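Local coordinates for protein thiosulfate sulfurtransferase TUM1 (Saccharomyces cerevisiae, PDB 3UTN) that accepts persulfide sulfur from NFS1 and passes it to UBA4 in the pathway for 2-thiolation of the wobble uridine of tRNAs, at residues N75-D80 against L108-D113; S224-G229 against S309-V314. All blocks are in the same frame, centred on the assembly; numbering follows the deposited sequence. Where two conformers were deposited one is given.

Contact 1 of 2, residues N75-D80 against L108-D113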
ATOM      1  N   ASN A  75      -3.895 -21.139  -3.819  1.00 20.76           N
ATOM      2  CA  ASN A  75      -2.443 -21.079  -3.937  1.00 20.75           C
ATOM      3  C   ASN A  75      -1.865 -19.820  -3.330  1.00 19.97           C
ATOM      4  O   ASN A  75      -0.716 -19.468  -3.586  1.00 19.62           O
ATOM      5  CB  ASN A  75      -2.023 -21.198  -5.404  1.00 21.99           C
ATOM      6  CG  ASN A  75      -2.734 -22.326  -6.114  1.00 23.13           C
ATOM      7  OD1 ASN A  75      -2.905 -23.406  -5.559  1.00 24.65           O
ATOM      8  ND2 ASN A  75      -3.168 -22.072  -7.340  1.00 23.72           N
ATOM      9  N   SER A  76      -2.676 -19.147  -2.524  1.00 19.10           N
ATOM     10  CA  SER A  76      -2.254 -17.925  -1.866  0.86 19.11           C
ATOM     11  C   SER A  76      -1.133 -18.186  -0.897  1.00 19.01           C
ATOM     12  O   SER A  76      -1.079 -19.229  -0.268  1.00 19.02           O
ATOM     13  CB  SER A  76      -3.394 -17.296  -1.086  0.86 18.91           C
ATOM     14  OG  SER A  76      -4.303 -16.651  -1.950  0.86 19.40           O
ATOM     15  N   ILE A  77      -0.244 -17.220  -0.787  1.00 18.95           N
ATOM     16  CA  ILE A  77       0.631 -17.173   0.337  1.00 19.28           C
ATOM     17  C   ILE A  77       0.072 -16.036   1.145  1.00 19.33           C
ATOM     18  O   ILE A  77      -0.693 -15.193   0.645  1.00 19.48           O
ATOM     19  CB  ILE A  77       2.084 -16.877  -0.041  1.00 19.54           C
ATOM     20  CG1 ILE A  77       2.183 -15.533  -0.769  1.00 19.71           C
ATOM     21  CG2 ILE A  77       2.644 -18.025  -0.859  1.00 20.55           C
ATOM     22  CD1 ILE A  77       3.594 -15.086  -1.034  1.00 20.49           C
ATOM     23  N   PHE A  78       0.433 -16.022   2.407  1.00 19.42           N
ATOM     24  CA  PHE A  78       0.095 -14.917   3.227  1.00 19.98           C
ATOM     25  C   PHE A  78       1.320 -14.040   3.294  1.00 20.51           C
ATOM     26  O   PHE A  78       2.415 -14.513   3.570  1.00 20.88           O
ATOM     27  CB  PHE A  78      -0.293 -15.391   4.608  1.00 20.25           C
ATOM     28  CG  PHE A  78      -0.516 -14.282   5.564  1.00 20.35           C
ATOM     29  CD1 PHE A  78      -1.621 -13.447   5.429  1.00 20.15           C
ATOM     30  CD2 PHE A  78       0.387 -14.052   6.590  1.00 20.61           C
ATOM     31  CE1 PHE A  78      -1.826 -12.408   6.311  1.00 20.43           C
ATOM     32  CE2 PHE A  78       0.179 -13.015   7.479  1.00 21.16           C
ATOM     33  CZ  PHE A  78      -0.925 -12.193   7.336  1.00 20.88           C
ATOM     34  N   PHE A  79       1.126 -12.763   3.017  1.00 21.07           N
ATOM     35  CA  PHE A  79       2.192 -11.798   3.127  1.00 21.23           C
ATOM     36  C   PHE A  79       1.949 -11.055   4.413  1.00 21.64           C
ATOM     37  O   PHE A  79       1.002 -10.279   4.529  1.00 21.48           O
ATOM     38  CB  PHE A  79       2.160 -10.840   1.950  1.00 21.74           C
ATOM     39  CG  PHE A  79       3.288  -9.856   1.932  1.00 22.21           C
ATOM     40  CD1 PHE A  79       3.252  -8.723   2.734  1.00 22.46           C
ATOM     41  CD2 PHE A  79       4.378 -10.049   1.093  1.00 23.02           C
ATOM     42  CE1 PHE A  79       4.285  -7.802   2.708  1.00 23.47           C
ATOM     43  CE2 PHE A  79       5.416  -9.130   1.061  1.00 23.28           C
ATOM     44  CZ  PHE A  79       5.367  -8.005   1.867  1.00 23.49           C
ATOM     45  N   ASP A  80       2.808 -11.304   5.381  1.00 22.15           N
ATOM     46  CA  ASP A  80       2.668 -10.680   6.664  1.00 22.92           C
ATOM     47  C   ASP A  80       3.215  -9.268   6.598  1.00 23.12           C
ATOM     48  O   ASP A  80       4.419  -9.046   6.698  1.00 21.88           O
ATOM     49  CB  ASP A  80       3.382 -11.493   7.731  1.00 24.01           C
ATOM     50  CG  ASP A  80       2.966 -11.095   9.117  1.00 24.34           C
ATOM     51  OD1 ASP A  80       2.638  -9.911   9.315  1.00 24.35           O
ATOM     52  OD2 ASP A  80       2.965 -11.963  10.001  1.00 26.34           O
ATOM     53  N   LEU A 108       8.087 -17.995   2.304  1.00 25.70           N
ATOM     54  CA  LEU A 108       6.787 -18.203   1.680  1.00 25.67           C
ATOM     55  C   LEU A 108       6.919 -19.003   0.403  1.00 24.84           C
ATOM     56  O   LEU A 108       5.928 -19.321  -0.248  1.00 25.00           O
ATOM     57  CB  LEU A 108       6.130 -16.859   1.382  1.00 25.47           C
ATOM     58  CG  LEU A 108       5.841 -16.007   2.614  1.00 25.87           C
ATOM     59  CD1 LEU A 108       5.504 -14.587   2.192  1.00 25.87           C
ATOM     60  CD2 LEU A 108       4.738 -16.624   3.474  1.00 25.98           C
ATOM     61  N   GLY A 109       8.158 -19.308   0.035  1.00 24.81           N
ATOM     62  CA  GLY A 109       8.425 -20.065  -1.169  1.00 24.76           C
ATOM     63  C   GLY A 109       8.164 -19.274  -2.431  1.00 24.05           C
ATOM     64  O   GLY A 109       7.988 -19.849  -3.491  1.00 24.02           O
ATOM     65  N   VAL A 110       8.131 -17.951  -2.318  1.00 24.20           N
ATOM     66  CA  VAL A 110       7.959 -17.111  -3.491  1.00 24.30           C
ATOM     67  C   VAL A 110       9.195 -17.261  -4.366  1.00 25.45           C
ATOM     68  O   VAL A 110      10.318 -17.190  -3.879  1.00 24.95           O
ATOM     69  CB  VAL A 110       7.737 -15.636  -3.119  1.00 24.09           C
ATOM     70  CG1 VAL A 110       7.726 -14.757  -4.357  1.00 23.39           C
ATOM     71  CG2 VAL A 110       6.435 -15.489  -2.361  1.00 23.65           C
ATOM     72  N   GLN A 111       8.978 -17.517  -5.647  1.00 26.26           N
ATOM     73  CA  GLN A 111      10.075 -17.560  -6.591  1.00 28.27           C
ATOM     74  C   GLN A 111      10.072 -16.229  -7.303  1.00 27.71           C
ATOM     75  O   GLN A 111       9.026 -15.593  -7.429  1.00 27.06           O
ATOM     76  CB  GLN A 111       9.902 -18.700  -7.593  1.00 29.89           C
ATOM     77  CG  GLN A 111       9.816 -20.095  -6.982  1.00 32.70           C
ATOM     78  CD  GLN A 111      11.154 -20.635  -6.497  1.00 35.55           C
ATOM     79  OE1 GLN A 111      12.182 -19.952  -6.558  1.00 37.10           O
ATOM     80  NE2 GLN A 111      11.146 -21.874  -6.016  1.00 36.56           N
ATOM     81  N   LYS A 112      11.237 -15.804  -7.767  1.00 27.41           N
ATOM     82  CA  LYS A 112      11.341 -14.564  -8.516  1.00 27.37           C
ATOM     83  C   LYS A 112      10.352 -14.536  -9.673  1.00 26.72           C
ATOM     84  O   LYS A 112       9.783 -13.499  -9.972  1.00 25.31           O
ATOM     85  CB  LYS A 112      12.760 -14.374  -9.048  1.00 27.97           C
ATOM     86  CG  LYS A 112      13.017 -13.000  -9.649  1.00 28.72           C
ATOM     87  CD  LYS A 112      12.875 -11.895  -8.608  1.00 28.51           C
ATOM     88  CE  LYS A 112      13.786 -12.119  -7.415  1.00 28.97           C
ATOM     89  NZ  LYS A 112      15.212 -12.140  -7.835  1.00 28.58           N
ATOM     90  N   ASP A 113      10.149 -15.684 -10.308  1.00 26.67           N
ATOM     91  CA  ASP A 113       9.323 -15.749 -11.503  1.00 28.00           C
ATOM     92  C   ASP A 113       7.833 -15.736 -11.202  1.00 26.36           C
ATOM     93  O   ASP A 113       7.020 -15.620 -12.113  1.00 25.96           O
ATOM     94  CB  ASP A 113       9.659 -16.982 -12.337  1.00 30.32           C
ATOM     95  CG  ASP A 113       9.079 -16.902 -13.727  1.00 33.34           C
ATOM     96  OD1 ASP A 113       9.283 -15.857 -14.383  1.00 34.93           O
ATOM     97  OD2 ASP A 113       8.410 -17.866 -14.160  1.00 35.48           O
TER
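I77 and L108 face each other at the centre of this contact. Both CB atoms point toward the opposite segment, and the two side chains cross at about a right angle. The meeting point is methyl to methyl: CD1 of I77 lies 3.8 Å from CD1 of L108. CB of L108 also comes within 3.9 Å of I77 CD1, so this methyl rests alongside the leucine rather than on its end alone. The torsion explains the reach. CG1 of I77 sits between its backbone N and carbonyl carbon (chi1 59°), and the extended chi2 carries CD1 out to the leucine. The other branch, CG2 of I77, lies 3.6 Å from L108 O across the contact.

V110 also crosses I77 at about a right angle and presents CG2 to the isoleucine CD1. The modelled separation there is too short to be trusted, so only the neighbourhood is secure. Both methyls of L108 approach the carbonyl oxygen of F78 from the same side, CD2 at 3.1 Å and CD1 at 3.4 Å from F78 O. F79 only brushes past: its CA is 4.4 Å from L108 CD1. The rings of F78 and F79 go to helix 63-69 and helix 127-136 respectively.

Strand 77-78 is an edge strand of the parallel sheet in the N-terminal rhodanese domain. Segment 108-113 lies in the loop between helix 98-107 and strand 115-119. G109 ends that helix in a Schellman motif with positive phi, and the chain turns there between L108 and V110.

No hydrogen bond joins the two segments. L108 O is bonded to S167 OG, and the backbone of I77 pairs with P49 and D51 of the neighbouring strand. Cohesion across the contact is therefore apolar, resting on buried methyl packing, while polar backbone groups are served by third parties.

Contact 2 of 2, residues S224-G229 against S309-V314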
ATOM      1  N   SER A 224      -0.796   6.637  20.254  1.00 39.06           N
ATOM      2  CA  SER A 224      -0.912   7.395  21.498  1.00 39.74           C
ATOM      3  C   SER A 224       0.200   8.423  21.666  1.00 39.34           C
ATOM      4  O   SER A 224       0.024   9.424  22.358  1.00 40.59           O
ATOM      5  CB  SER A 224      -0.922   6.441  22.694  1.00 39.00           C
ATOM      6  OG  SER A 224       0.145   5.508  22.603  1.00 39.16           O
ATOM      7  N   ASP A 225       1.342   8.162  21.038  1.00 38.30           N
ATOM      8  CA  ASP A 225       2.524   9.005  21.176  1.00 37.00           C
ATOM      9  C   ASP A 225       2.551  10.115  20.133  1.00 36.64           C
ATOM     10  O   ASP A 225       3.387  11.018  20.195  1.00 36.88           O
ATOM     11  CB  ASP A 225       3.793   8.152  21.066  1.00 37.44           C
ATOM     12  CG  ASP A 225       3.867   7.370  19.760  1.00 38.28           C
ATOM     13  OD1 ASP A 225       2.806   7.033  19.189  1.00 38.65           O
ATOM     14  OD2 ASP A 225       4.994   7.083  19.307  1.00 38.84           O
ATOM     15  N   ILE A 226       1.620  10.041  19.186  1.00 35.65           N
ATOM     16  CA  ILE A 226       1.637  10.883  17.998  1.00 35.03           C
ATOM     17  C   ILE A 226       0.415  11.779  17.968  1.00 32.55           C
ATOM     18  O   ILE A 226      -0.711  11.290  17.959  1.00 33.55           O
ATOM     19  CB  ILE A 226       1.667  10.032  16.704  1.00 35.63           C
ATOM     20  CG1 ILE A 226       2.846   9.058  16.708  1.00 37.54           C
ATOM     21  CG2 ILE A 226       1.754  10.908  15.467  1.00 36.04           C
ATOM     22  CD1 ILE A 226       4.187   9.709  16.962  1.00 37.23           C
ATOM     23  N   PRO A 227       0.631  13.102  17.963  1.00 30.54           N
ATOM     24  CA  PRO A 227      -0.486  13.975  17.666  1.00 29.03           C
ATOM     25  C   PRO A 227      -0.818  13.863  16.191  1.00 28.32           C
ATOM     26  O   PRO A 227       0.031  13.470  15.390  1.00 26.28           O
ATOM     27  CB  PRO A 227       0.064  15.371  17.964  1.00 29.19           C
ATOM     28  CG  PRO A 227       1.541  15.234  17.862  1.00 29.44           C
ATOM     29  CD  PRO A 227       1.849  13.847  18.317  1.00 29.57           C
ATOM     30  N   SER A 228      -2.046  14.206  15.838  1.00 27.39           N
ATOM     31  CA  SER A 228      -2.419  14.260  14.445  1.00 27.51           C
ATOM     32  C   SER A 228      -1.986  15.597  13.858  1.00 26.91           C
ATOM     33  O   SER A 228      -1.148  16.299  14.425  1.00 26.43           O
ATOM     34  CB  SER A 228      -3.916  14.037  14.284  1.00 27.98           C
ATOM     35  OG  SER A 228      -4.649  14.979  15.040  1.00 29.83           O
ATOM     36  N   GLY A 229      -2.564  15.954  12.724  1.00 26.14           N
ATOM     37  CA  GLY A 229      -2.091  17.103  11.988  1.00 25.71           C
ATOM     38  C   GLY A 229      -1.373  16.555  10.787  1.00 25.14           C
ATOM     39  O   GLY A 229      -1.457  15.364  10.491  1.00 25.10           O
ATOM     40  N   SER A 309       6.125   8.233   6.983  1.00 23.22           N
ATOM     41  CA  SER A 309       4.796   8.799   7.095  1.00 23.18           C
ATOM     42  C   SER A 309       4.654   9.637   8.354  1.00 23.57           C
ATOM     43  O   SER A 309       5.648  10.026   8.982  1.00 22.76           O
ATOM     44  CB  SER A 309       3.731   7.704   7.010  1.00 23.60           C
ATOM     45  OG  SER A 309       3.504   7.359   5.659  1.00 24.22           O
ATOM     46  N   TRP A 310       3.410   9.896   8.721  1.00 23.72           N
ATOM     47  CA  TRP A 310       3.106  10.827   9.777  1.00 24.43           C
ATOM     48  C   TRP A 310       3.765  10.464  11.069  1.00 24.70           C
ATOM     49  O   TRP A 310       4.306  11.325  11.758  1.00 24.76           O
ATOM     50  CB  TRP A 310       1.610  10.929   9.966  1.00 25.26           C
ATOM     51  CG  TRP A 310       1.270  11.940  11.008  1.00 25.91           C
ATOM     52  CD1 TRP A 310       0.595  11.737  12.197  1.00 26.51           C
ATOM     53  CD2 TRP A 310       1.628  13.353  11.004  1.00 26.09           C
ATOM     54  NE1 TRP A 310       0.487  12.905  12.898  1.00 26.35           N
ATOM     55  CE2 TRP A 310       1.085  13.913  12.238  1.00 26.17           C
ATOM     56  CE3 TRP A 310       2.304  14.185  10.124  1.00 25.66           C
ATOM     57  CZ2 TRP A 310       1.236  15.250  12.564  1.00 26.63           C
ATOM     58  CZ3 TRP A 310       2.455  15.524  10.467  1.00 25.43           C
ATOM     59  CH2 TRP A 310       1.929  16.044  11.654  1.00 26.54           C
ATOM     60  N   THR A 311       3.739   9.178  11.392  1.00 24.99           N
ATOM     61  CA  THR A 311       4.314   8.692  12.635  1.00 26.22           C
ATOM     62  C   THR A 311       5.780   9.057  12.745  1.00 25.87           C
ATOM     63  O   THR A 311       6.198   9.699  13.709  1.00 25.76           O
ATOM     64  CB  THR A 311       4.151   7.177  12.767  1.00 26.16           C
ATOM     65  OG1 THR A 311       2.754   6.868  12.751  1.00 26.93           O
ATOM     66  CG2 THR A 311       4.771   6.698  14.065  1.00 26.95           C
ATOM     67  N   GLU A 312       6.557   8.653  11.750  1.00 25.71           N
ATOM     68  CA  GLU A 312       7.958   8.990  11.746  1.00 26.21           C
ATOM     69  C   GLU A 312       8.113  10.492  11.690  1.00 26.50           C
ATOM     70  O   GLU A 312       8.963  11.055  12.373  1.00 26.10           O
ATOM     71  CB  GLU A 312       8.668   8.366  10.565  1.00 26.71           C
ATOM     72  CG  GLU A 312      10.152   8.633  10.585  1.00 27.25           C
ATOM     73  CD  GLU A 312      10.781   8.511   9.226  1.00 27.73           C
ATOM     74  OE1 GLU A 312      10.193   9.009   8.241  1.00 28.03           O
ATOM     75  OE2 GLU A 312      11.874   7.927   9.152  1.00 28.58           O
ATOM     76  N   TRP A 313       7.285  11.135  10.874  1.00 25.91           N
ATOM     77  CA  TRP A 313       7.340  12.573  10.739  1.00 26.40           C
ATOM     78  C   TRP A 313       7.286  13.241  12.076  1.00 26.92           C
ATOM     79  O   TRP A 313       8.163  14.029  12.415  1.00 26.68           O
ATOM     80  CB  TRP A 313       6.202  13.099   9.889  1.00 25.82           C
ATOM     81  CG  TRP A 313       6.331  14.580   9.783  1.00 25.83           C
ATOM     82  CD1 TRP A 313       5.632  15.548  10.481  1.00 25.88           C
ATOM     83  CD2 TRP A 313       7.293  15.312   8.966  1.00 25.70           C
ATOM     84  NE1 TRP A 313       6.059  16.798  10.132  1.00 26.04           N
ATOM     85  CE2 TRP A 313       7.057  16.725   9.228  1.00 26.05           C
ATOM     86  CE3 TRP A 313       8.276  14.946   8.054  1.00 25.87           C
ATOM     87  CZ2 TRP A 313       7.785  17.717   8.599  1.00 25.52           C
ATOM     88  CZ3 TRP A 313       9.008  15.952   7.431  1.00 26.19           C
ATOM     89  CH2 TRP A 313       8.768  17.303   7.704  1.00 25.55           C
ATOM     90  N   VAL A 314       6.242  12.934  12.835  1.00 27.60           N
ATOM     91  CA  VAL A 314       6.040  13.509  14.155  1.00 29.43           C
ATOM     92  C   VAL A 314       7.189  13.165  15.081  1.00 30.43           C
ATOM     93  O   VAL A 314       7.780  14.052  15.703  1.00 31.65           O
ATOM     94  CB  VAL A 314       4.723  13.030  14.771  1.00 29.32           C
ATOM     95  CG1 VAL A 314       4.674  13.340  16.260  1.00 30.08           C
ATOM     96  CG2 VAL A 314       3.578  13.702  14.056  1.00 30.12           C
TER
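W310 reaches from helix 309-317 to the loop 224-229 and gives its indole N-H to a backbone carbonyl. NE1 lies 2.6 Å from P227 O, with an N-H...O angle of 151°. The donor is in the carbonyl plane on a lone pair, and the oxygen lies near the ring plane. CG stands opposite the tryptophan's own N (chi1 -177°), which swings the indole out to the loop. This is the tight part. V314 CG2 covers one face of the ring near its rim. G229 O covers the opposite face, 3.3 Å above the plane. S228 O sits at the edge, 3.2 Å from CZ2.

I226 slides past the indole in the opposite direction and meets it obliquely, its CG2 3.5 Å from W310 NE1. The same CG2 is 3.6 Å from V314 CG2, and I226 CG1 meets T311 CG2 at 4.0 Å.

The outer side is looser. P227 is exposed and touches only V314 here besides the tryptophan, with CD 3.5 Å from CG1. Replacing W310 with a leucine would probably leave P227 O without its indole donor and open a gap between V314 and G229 O.

R210 makes a cation-pi contact with W310 and bonds G229 O. The backbone of W310 bonds C282, the persulfide-forming cysteine, placing this packing beside the active-site loop of the C-terminal rhodanese domain.

The contacts follow one another in series; they neither nest nor cross. From the N terminus, contact 1 closes a loop of 27 residues containing helix 98-107. It ties strand 77-78, at the edge of the first five-stranded parallel sheet, to the turn leading to strand 115-119. Contact 2 comes later and closes a longer loop of 79 residues, holding strands 234-236, 278-281 and 303-306 and helices 255-267 and 286-297. It joins the loop before edge strand 234-236 to helix 309-317. The centres of contact 1 and contact 2 are about 32 Å apart, on opposite sides of the chain's centre. Each contact thus serves its own rhodanese repeat, and only contact 2 borders the catalytic cysteine.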